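Local coordinates for protein putative polyketide synthase (PDB 5HU7) that probably removes water from beta-hydroxyacyl intermediates held on an acyl carrier protein, as the dehydratase domain of a trans-AT polyketide synthase, at residues D180-A185 against V189-S194; S152-T157 against T220-T225; P146-E151 against Y258-F263. One frame throughout, in Å; residues are numbered along the deposited sequence.

Interaction 1 of 3, residues D180-A185 against V189-S194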
loop_
_atom_site.group_PDB
_atom_site.type_symbol
_atom_site.label_atom_id
_atom_site.label_comp_id
_atom_site.label_asym_id
_atom_site.label_seq_id
_atom_site.Cartn_x
_atom_site.Cartn_y
_atom_site.Cartn_z
ATOM N N ASP A 180 7.001 7.558 -37.490
ATOM C CA ASP A 180 7.707 8.485 -38.369
ATOM C C ASP A 180 7.838 7.843 -39.762
ATOM O O ASP A 180 7.506 8.452 -40.773
ATOM C CB ASP A 180 9.104 8.824 -37.823
ATOM C CG ASP A 180 9.115 9.740 -36.616
ATOM O OD1 ASP A 180 8.354 10.727 -36.613
ATOM O OD2 ASP A 180 9.950 9.520 -35.715
ATOM N N GLN A 181 8.355 6.629 -39.811
ATOM C CA GLN A 181 8.547 5.921 -41.070
ATOM C C GLN A 181 8.660 4.450 -40.832
ATOM O O GLN A 181 8.957 4.028 -39.721
ATOM C CB GLN A 181 9.785 6.459 -41.818
ATOM C CG GLN A 181 11.037 6.577 -40.949
ATOM C CD GLN A 181 12.174 7.255 -41.666
ATOM O OE1 GLN A 181 12.751 6.716 -42.610
ATOM N NE2 GLN A 181 12.540 8.442 -41.229
ATOM N N VAL A 182 8.410 3.658 -41.870
ATOM C CA VAL A 182 8.484 2.207 -41.758
ATOM C C VAL A 182 9.413 1.680 -42.805
ATOM O O VAL A 182 9.174 1.880 -43.979
ATOM C CB VAL A 182 7.088 1.557 -41.868
ATOM C CG1 VAL A 182 7.187 0.045 -41.858
ATOM C CG2 VAL A 182 6.198 2.042 -40.743
ATOM N N TYR A 183 10.434 0.955 -42.370
ATOM C CA TYR A 183 11.400 0.264 -43.236
ATOM C C TYR A 183 10.949 -1.188 -43.403
ATOM O O TYR A 183 10.952 -1.922 -42.439
ATOM C CB TYR A 183 12.765 0.267 -42.571
ATOM C CG TYR A 183 13.401 1.630 -42.439
ATOM C CD1 TYR A 183 13.211 2.399 -41.303
ATOM C CD2 TYR A 183 14.324 2.078 -43.370
ATOM C CE1 TYR A 183 13.852 3.617 -41.137
ATOM C CE2 TYR A 183 14.991 3.284 -43.204
ATOM C CZ TYR A 183 14.737 4.064 -42.093
ATOM O OH TYR A 183 15.387 5.258 -41.915
ATOM N N ARG A 184 10.596 -1.606 -44.612
ATOM C CA ARG A 184 10.159 -2.971 -44.840
ATOM C C ARG A 184 11.216 -3.770 -45.519
ATOM O O ARG A 184 11.767 -3.376 -46.543
ATOM C CB ARG A 184 8.889 -3.084 -45.702
ATOM C CG ARG A 184 8.400 -4.564 -45.759
ATOM C CD ARG A 184 7.202 -4.871 -46.621
ATOM N NE ARG A 184 7.407 -4.491 -48.022
ATOM C CZ ARG A 184 8.098 -5.202 -48.919
ATOM N NH1 ARG A 184 8.691 -6.343 -48.575
ATOM N NH2 ARG A 184 8.214 -4.760 -50.169
ATOM N N ALA A 185 11.361 -4.974 -45.046
ATOM C CA ALA A 185 12.246 -5.918 -45.673
ATOM C C ALA A 185 11.507 -7.235 -45.694
ATOM O O ALA A 185 10.526 -7.404 -44.961
ATOM C CB ALA A 185 13.500 -6.059 -44.837
ATOM N N VAL A 189 9.734 -5.615 -40.329
ATOM C CA VAL A 189 9.409 -4.209 -40.444
ATOM C C VAL A 189 10.154 -3.515 -39.326
ATOM O O VAL A 189 10.182 -4.029 -38.214
ATOM C CB VAL A 189 7.893 -3.867 -40.463
ATOM C CG1 VAL A 189 7.232 -4.462 -41.685
ATOM C CG2 VAL A 189 7.181 -4.337 -39.209
ATOM N N LEU A 190 10.863 -2.421 -39.643
ATOM C CA LEU A 190 11.576 -1.629 -38.640
ATOM C C LEU A 190 10.835 -0.312 -38.602
ATOM O O LEU A 190 10.827 0.425 -39.590
ATOM C CB LEU A 190 13.064 -1.442 -38.965
ATOM C CG LEU A 190 13.818 -0.513 -38.023
ATOM C CD1 LEU A 190 14.065 -1.189 -36.681
ATOM C CD2 LEU A 190 15.134 -0.029 -38.672
ATOM N N VAL A 191 10.155 -0.049 -37.493
ATOM C CA VAL A 191 9.339 1.140 -37.359
ATOM C C VAL A 191 10.115 2.198 -36.624
ATOM O O VAL A 191 10.572 1.938 -35.514
ATOM C CB VAL A 191 8.039 0.818 -36.563
ATOM C CG1 VAL A 191 7.141 2.037 -36.473
ATOM C CG2 VAL A 191 7.285 -0.337 -37.189
ATOM N N LYS A 192 10.201 3.394 -37.191
ATOM C CA LYS A 192 10.807 4.529 -36.496
ATOM C C LYS A 192 9.657 5.217 -35.760
ATOM O O LYS A 192 8.671 5.624 -36.382
ATOM C CB LYS A 192 11.480 5.493 -37.459
ATOM C CG LYS A 192 12.201 6.625 -36.738
ATOM C CD LYS A 192 13.144 7.360 -37.661
ATOM C CE LYS A 192 13.721 8.591 -37.019
ATOM N NZ LYS A 192 12.708 9.665 -36.830
ATOM N N LEU A 193 9.773 5.309 -34.447
ATOM C CA LEU A 193 8.719 5.844 -33.598
ATOM C C LEU A 193 8.959 7.263 -33.164
ATOM O O LEU A 193 10.081 7.652 -32.880
ATOM C CB LEU A 193 8.582 4.976 -32.335
ATOM C CG LEU A 193 8.187 3.540 -32.577
ATOM C CD1 LEU A 193 8.429 2.735 -31.350
ATOM C CD2 LEU A 193 6.745 3.423 -33.044
ATOM N N SER A 194 7.864 7.972 -32.934
ATOM C CA SER A 194 7.872 9.316 -32.376
ATOM C C SER A 194 6.666 9.328 -31.465
ATOM O O SER A 194 5.615 9.873 -31.789
ATOM C CB SER A 194 7.860 10.378 -33.470
ATOM O OG SER A 194 7.321 11.603 -33.016
#
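D180 meets K192 through both backbone and side chain, at the open end of a beta hairpin in the second hot-dog half of the dehydratase domain. K192 NZ lies 3.0 Å from D180 OD2 in a salt bridge, reaching the oxygen from above the carboxylate plane. The same residues are also joined through the backbone: D180 N donates to K192 O over 2.8 Å. Since K192 N in turn donates to Q181 O in a nearly straight bond (169° at the hydrogen), D180 and Q181 both face one lysine: a classic beta bulge, which falls where the chain turns its corner at D180. The lysine chain leaves with CG anti to the backbone N (chi1 -176°), runs extended and bends only at its last torsion (chi4 -70°), which swings NZ over to the aspartate. On its way it lies across Q181, whose CG is 3.7 Å from K192 CB. Cut back to an alanine, this position would probably leave the D180 carboxylate without its cationic mate and strip away the methylenes that lie across the Q181 side chain. Beyond the bulge the pairing is regular antiparallel. Y183 and L190 exchange two backbone bonds, and their side chains lie side by side, pointing the same way, and both touch Q149 of helix 145-150. The opposite face carries V182, V189 and V191, branched residues suited to extended chain, and V182 CG1 packs 4.2 Å from V189 CB. Helix 212-227 covers this apolar side, with Y222 touching both V182 and V189. L190 O, besides accepting from Y183 N, sits in the plane of the tyrosine ring at its edge, 3.5 Å from Y183 CD1.

Interaction 2 of 3, residues S152-T157 against T220-T225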
loop_
_atom_site.group_PDB
_atom_site.type_symbol
_atom_site.label_atom_id
_atom_site.label_comp_id
_atom_site.label_asym_id
_atom_site.label_seq_id
_atom_site.Cartn_x
_atom_site.Cartn_y
_atom_site.Cartn_z
ATOM N N SER A 152 16.245 -2.884 -46.616
ATOM C CA SER A 152 14.836 -2.755 -46.948
ATOM C C SER A 152 14.549 -2.589 -48.446
ATOM O O SER A 152 15.347 -2.029 -49.213
ATOM C CB SER A 152 14.174 -1.640 -46.136
ATOM O OG SER A 152 14.912 -0.432 -46.121
ATOM N N SER A 153 13.393 -3.137 -48.853
ATOM C CA SER A 153 12.887 -3.092 -50.217
ATOM C C SER A 153 11.957 -1.878 -50.399
ATOM O O SER A 153 11.774 -1.410 -51.520
ATOM C CB SER A 153 12.146 -4.382 -50.530
ATOM O OG SER A 153 11.101 -4.624 -49.599
ATOM N N GLU A 154 11.348 -1.391 -49.307
ATOM C CA GLU A 154 10.490 -0.222 -49.320
ATOM C C GLU A 154 10.660 0.554 -48.017
ATOM O O GLU A 154 10.966 -0.032 -46.976
ATOM C CB GLU A 154 9.015 -0.646 -49.409
ATOM C CG GLU A 154 8.559 -1.022 -50.799
ATOM C CD GLU A 154 7.056 -1.108 -50.967
ATOM O OE1 GLU A 154 6.328 -0.742 -50.016
ATOM O OE2 GLU A 154 6.602 -1.537 -52.052
ATOM N N ILE A 155 10.415 1.866 -48.078
ATOM C CA ILE A 155 10.364 2.763 -46.921
ATOM C C ILE A 155 9.080 3.553 -47.097
ATOM O O ILE A 155 8.887 4.204 -48.116
ATOM C CB ILE A 155 11.565 3.688 -46.743
ATOM C CG1 ILE A 155 12.866 2.884 -46.826
ATOM C CG2 ILE A 155 11.448 4.437 -45.407
ATOM C CD1 ILE A 155 14.078 3.691 -46.735
ATOM N N LEU A 156 8.197 3.457 -46.123
ATOM C CA LEU A 156 6.889 4.084 -46.177
ATOM C C LEU A 156 6.758 5.203 -45.198
ATOM O O LEU A 156 7.195 5.089 -44.072
ATOM C CB LEU A 156 5.807 3.058 -45.837
ATOM C CG LEU A 156 5.658 1.911 -46.826
ATOM C CD1 LEU A 156 6.693 0.810 -46.562
ATOM C CD2 LEU A 156 4.282 1.289 -46.707
ATOM N N THR A 157 6.025 6.236 -45.587
ATOM C CA THR A 157 5.661 7.326 -44.681
ATOM C C THR A 157 4.478 6.816 -43.783
ATOM O O THR A 157 3.904 5.767 -44.068
ATOM C CB THR A 157 5.154 8.508 -45.473
ATOM O OG1 THR A 157 3.975 8.094 -46.160
ATOM C CG2 THR A 157 6.196 9.058 -46.472
ATOM N N THR A 220 2.122 -4.210 -37.221
ATOM C CA THR A 220 2.040 -5.675 -37.262
ATOM C C THR A 220 1.113 -6.086 -38.394
ATOM O O THR A 220 1.422 -7.034 -39.126
ATOM C CB THR A 220 1.639 -6.325 -35.921
ATOM O OG1 THR A 220 0.289 -6.008 -35.557
ATOM C CG2 THR A 220 2.596 -5.999 -34.786
ATOM N N ARG A 221 0.010 -5.345 -38.577
ATOM C CA ARG A 221 -0.938 -5.594 -39.670
ATOM C C ARG A 221 -0.261 -5.429 -41.034
ATOM O O ARG A 221 -0.560 -6.179 -41.960
ATOM C CB ARG A 221 -2.148 -4.658 -39.573
ATOM C CG ARG A 221 -3.060 -5.000 -38.423
ATOM C CD ARG A 221 -4.036 -3.870 -38.193
ATOM N NE ARG A 221 -5.044 -4.196 -37.186
ATOM C CZ ARG A 221 -5.958 -3.341 -36.736
ATOM N NH1 ARG A 221 -6.000 -2.095 -37.200
ATOM N NH2 ARG A 221 -6.837 -3.722 -35.817
ATOM N N TYR A 222 0.664 -4.462 -41.144
ATOM C CA TYR A 222 1.435 -4.234 -42.366
ATOM C C TYR A 222 2.366 -5.426 -42.647
ATOM O O TYR A 222 2.537 -5.811 -43.803
ATOM C CB TYR A 222 2.216 -2.900 -42.287
ATOM C CG TYR A 222 3.120 -2.658 -43.470
ATOM C CD1 TYR A 222 2.658 -2.828 -44.771
ATOM C CD2 TYR A 222 4.447 -2.292 -43.293
ATOM C CE1 TYR A 222 3.509 -2.685 -45.864
ATOM C CE2 TYR A 222 5.306 -2.138 -44.380
ATOM C CZ TYR A 222 4.825 -2.314 -45.668
ATOM O OH TYR A 222 5.626 -2.152 -46.776
ATOM N N LEU A 223 2.954 -6.019 -41.599
ATOM C CA LEU A 223 3.804 -7.206 -41.768
ATOM C C LEU A 223 2.935 -8.408 -42.202
ATOM O O LEU A 223 3.251 -9.081 -43.192
ATOM C CB LEU A 223 4.541 -7.532 -40.444
ATOM C CG LEU A 223 5.451 -8.771 -40.440
ATOM C CD1 LEU A 223 6.513 -8.713 -41.545
ATOM C CD2 LEU A 223 6.096 -8.961 -39.084
ATOM N N ILE A 224 1.827 -8.639 -41.463
ATOM C CA ILE A 224 0.870 -9.730 -41.697
ATOM C C ILE A 224 0.270 -9.697 -43.114
ATOM O O ILE A 224 0.275 -10.740 -43.773
ATOM C CB ILE A 224 -0.222 -9.760 -40.579
ATOM C CG1 ILE A 224 0.409 -10.210 -39.229
ATOM C CG2 ILE A 224 -1.394 -10.682 -40.964
ATOM C CD1 ILE A 224 -0.387 -9.832 -37.990
ATOM N N THR A 225 -0.218 -8.522 -43.593
ATOM C CA THR A 225 -0.813 -8.404 -44.948
ATOM C C THR A 225 0.181 -8.602 -46.122
ATOM O O THR A 225 -0.235 -9.070 -47.183
ATOM C CB THR A 225 -1.570 -7.070 -45.126
ATOM O OG1 THR A 225 -0.692 -5.970 -44.855
ATOM C CG2 THR A 225 -2.840 -6.999 -44.268
#
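Helix 212-227 packs against the inner face of the hot-dog sheet, and here its Y222 reaches the edge strand 154-157, where L156 points inward to meet it. The side chains come from opposite directions. Both methyls of the leucine come in from one side of the ring plane, near its CZ-OH end, L156 CD1 lying 3.7 Å from Y222 CZ and L156 CD2 3.8 Å from the same carbon. The closest approach is L156 CD1 to Y222 OH, 3.2 Å, a tight fit. Tyrosine suits the site by its length: the two CA atoms are 10.7 Å apart, and with CG anti to the backbone N (chi1 175°) the ring extends away from the helix to bridge that distance. E154, two residues earlier on the same side of the strand, brings its carboxylate to the hydroxyl's neighbourhood, with E154 OE1 3.6 Å from Y222 OH and the carboxylate and ring planes 23° apart. The hydroxyl has a weak hydrogen bond with R184 NE on the adjoining strand, while L164 of helix 158-167 touches the tyrosine as well. The leucine methyls thus press on both CZ and OH, and the hydroxyl, with carbon against it on this side, has its polar partner in R184; the opposite charges of R184 and E154 would probably offset each other in their effect on the phenol.

Interaction 3 of 3, residues P146-E151 against Y258-F263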
loop_
_atom_site.group_PDB
_atom_site.type_symbol
_atom_site.label_atom_id
_atom_site.label_comp_id
_atom_site.label_asym_id
_atom_site.label_seq_id
_atom_site.Cartn_x
_atom_site.Cartn_y
_atom_site.Cartn_z
ATOM N N PRO A 146 21.640 0.781 -38.990
ATOM C CA PRO A 146 22.021 1.077 -40.392
ATOM C C PRO A 146 21.956 -0.131 -41.332
ATOM O O PRO A 146 21.449 -0.014 -42.445
ATOM C CB PRO A 146 23.455 1.588 -40.264
ATOM C CG PRO A 146 23.563 2.107 -38.911
ATOM C CD PRO A 146 22.703 1.209 -38.055
ATOM N N ALA A 147 22.428 -1.289 -40.883
ATOM C CA ALA A 147 22.356 -2.516 -41.680
ATOM C C ALA A 147 20.902 -2.923 -41.948
ATOM O O ALA A 147 20.576 -3.269 -43.080
ATOM C CB ALA A 147 23.076 -3.649 -40.974
ATOM N N LEU A 148 20.022 -2.857 -40.927
ATOM C CA LEU A 148 18.598 -3.224 -41.083
ATOM C C LEU A 148 17.914 -2.308 -42.060
ATOM O O LEU A 148 17.135 -2.761 -42.895
ATOM C CB LEU A 148 17.858 -3.222 -39.729
ATOM C CG LEU A 148 18.246 -4.361 -38.778
ATOM C CD1 LEU A 148 17.783 -4.060 -37.346
ATOM C CD2 LEU A 148 17.646 -5.702 -39.222
ATOM N N GLN A 149 18.243 -1.022 -41.985
ATOM C CA GLN A 149 17.700 0.001 -42.865
ATOM C C GLN A 149 18.174 -0.165 -44.319
ATOM O O GLN A 149 17.382 0.029 -45.230
ATOM C CB GLN A 149 18.091 1.387 -42.358
ATOM C CG GLN A 149 17.442 1.749 -41.026
ATOM C CD GLN A 149 18.015 3.019 -40.449
ATOM O OE1 GLN A 149 18.888 3.672 -41.028
ATOM N NE2 GLN A 149 17.530 3.404 -39.295
ATOM N N ALA A 150 19.453 -0.524 -44.542
ATOM C CA ALA A 150 20.006 -0.702 -45.902
ATOM C C ALA A 150 19.439 -1.923 -46.626
ATOM O O ALA A 150 19.429 -1.970 -47.846
ATOM C CB ALA A 150 21.521 -0.811 -45.840
ATOM N N GLU A 151 18.990 -2.905 -45.865
ATOM C CA GLU A 151 18.402 -4.154 -46.342
ATOM C C GLU A 151 16.945 -3.995 -46.895
ATOM O O GLU A 151 16.471 -4.889 -47.593
ATOM C CB GLU A 151 18.396 -5.144 -45.129
ATOM C CG GLU A 151 18.050 -6.593 -45.418
ATOM C CD GLU A 151 17.773 -7.402 -44.166
ATOM O OE1 GLU A 151 18.408 -7.128 -43.120
ATOM O OE2 GLU A 151 16.886 -8.285 -44.224
ATOM N N TYR A 258 12.700 2.913 -31.863
ATOM C CA TYR A 258 12.401 1.966 -32.930
ATOM C C TYR A 258 11.822 0.706 -32.395
ATOM O O TYR A 258 12.188 0.269 -31.299
ATOM C CB TYR A 258 13.683 1.529 -33.671
ATOM C CG TYR A 258 14.362 2.620 -34.471
ATOM C CD1 TYR A 258 15.271 3.482 -33.878
ATOM C CD2 TYR A 258 14.129 2.755 -35.830
ATOM C CE1 TYR A 258 15.885 4.490 -34.600
ATOM C CE2 TYR A 258 14.737 3.763 -36.566
ATOM C CZ TYR A 258 15.632 4.619 -35.951
ATOM O OH TYR A 258 16.247 5.631 -36.650
ATOM N N ALA A 259 11.038 0.039 -33.248
ATOM C CA ALA A 259 10.498 -1.286 -32.983
ATOM C C ALA A 259 10.804 -2.158 -34.196
ATOM O O ALA A 259 10.463 -1.787 -35.310
ATOM C CB ALA A 259 8.991 -1.213 -32.753
ATOM N N LEU A 260 11.516 -3.255 -33.996
ATOM C CA LEU A 260 11.796 -4.228 -35.045
ATOM C C LEU A 260 10.784 -5.338 -34.840
ATOM O O LEU A 260 10.729 -5.876 -33.752
ATOM C CB LEU A 260 13.210 -4.780 -34.935
ATOM C CG LEU A 260 13.603 -5.853 -35.974
ATOM C CD1 LEU A 260 13.636 -5.294 -37.357
ATOM C CD2 LEU A 260 14.927 -6.434 -35.648
ATOM N N ILE A 261 9.946 -5.630 -35.842
ATOM C CA ILE A 261 8.903 -6.639 -35.720
ATOM C C ILE A 261 9.181 -7.714 -36.749
ATOM O O ILE A 261 9.436 -7.407 -37.911
ATOM C CB ILE A 261 7.483 -6.034 -35.931
ATOM C CG1 ILE A 261 7.189 -4.859 -34.963
ATOM C CG2 ILE A 261 6.407 -7.112 -35.779
ATOM C CD1 ILE A 261 6.245 -3.847 -35.542
ATOM N N ARG A 262 9.083 -8.974 -36.316
ATOM C CA ARG A 262 9.309 -10.162 -37.133
ATOM C C ARG A 262 8.271 -11.209 -36.748
ATOM O O ARG A 262 7.636 -11.114 -35.691
ATOM C CB ARG A 262 10.685 -10.786 -36.781
ATOM C CG ARG A 262 11.931 -9.960 -37.098
ATOM C CD ARG A 262 13.156 -10.778 -36.708
ATOM N NE ARG A 262 14.444 -10.064 -36.787
ATOM C CZ ARG A 262 15.175 -9.879 -37.887
ATOM N NH1 ARG A 262 14.737 -10.313 -39.068
ATOM N NH2 ARG A 262 16.342 -9.237 -37.819
ATOM N N PHE A 263 8.187 -12.264 -37.539
ATOM C CA PHE A 263 7.375 -13.433 -37.201
ATOM C C PHE A 263 8.268 -14.306 -36.345
ATOM O O PHE A 263 9.459 -14.432 -36.652
ATOM C CB PHE A 263 6.986 -14.243 -38.429
ATOM C CG PHE A 263 5.952 -13.566 -39.266
ATOM C CD1 PHE A 263 4.626 -13.508 -38.842
ATOM C CD2 PHE A 263 6.303 -12.952 -40.469
ATOM C CE1 PHE A 263 3.668 -12.844 -39.604
ATOM C CE2 PHE A 263 5.342 -12.332 -41.247
ATOM C CZ PHE A 263 4.028 -12.275 -40.806
#
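L148 and L260 make the apolar part of this contact, in which the short helix 145-150 lies over the face of the hot-dog sheet that turns away from helix 212-227. L148 CD1 approaches L260 CD2 at 4.1 Å, the two side chains crossing at about a right angle. Leucine suits both places, since its branched end can span the gap between a helix and a strand whose axes come no nearer than 11.8 Å. The other methyl of L148 serves a mixed contact: CD2 lies 4.0 Å from R262 NH2, brought there because the arginine runs extended from CG to NE. Such a long chain, apolar along its length and charged at its end, fits a partly exposed border.

The remaining contact joins an amide and an aromatic ring. Q149 has CG anti to its carbonyl carbon (chi1 -67°) and an extended chain beyond, which carries the amide nitrogen to the phenol end of Y258. The same glutamine links the helix to the hairpin next door. Amide and ring planes are 40° apart, and Q149 NE2 rests 3.7 Å from Y258 OH and 3.9 Å from Y258 CE2.

Overall arrangement
The three contacts gather at one end of the domain, on the same side of the chain's centre. Interactions 1 and 2 have centres about 8 Å apart, as do interactions 1 and 3, while those of 2 and 3 lie about 11 Å apart. Strands 154-157, 179-185, 188-193 and 258-263 are consecutive neighbours, with the hairpin of interaction 1 in the middle. Helix 212-227 in interaction 2 and helix 145-150 in interaction 3 cover different faces. Along the chain the contacts are nested, 1 within 2 within 3, so pairings close in sequence are enclosed by distant ones, tying the edge of this hot-dog half together.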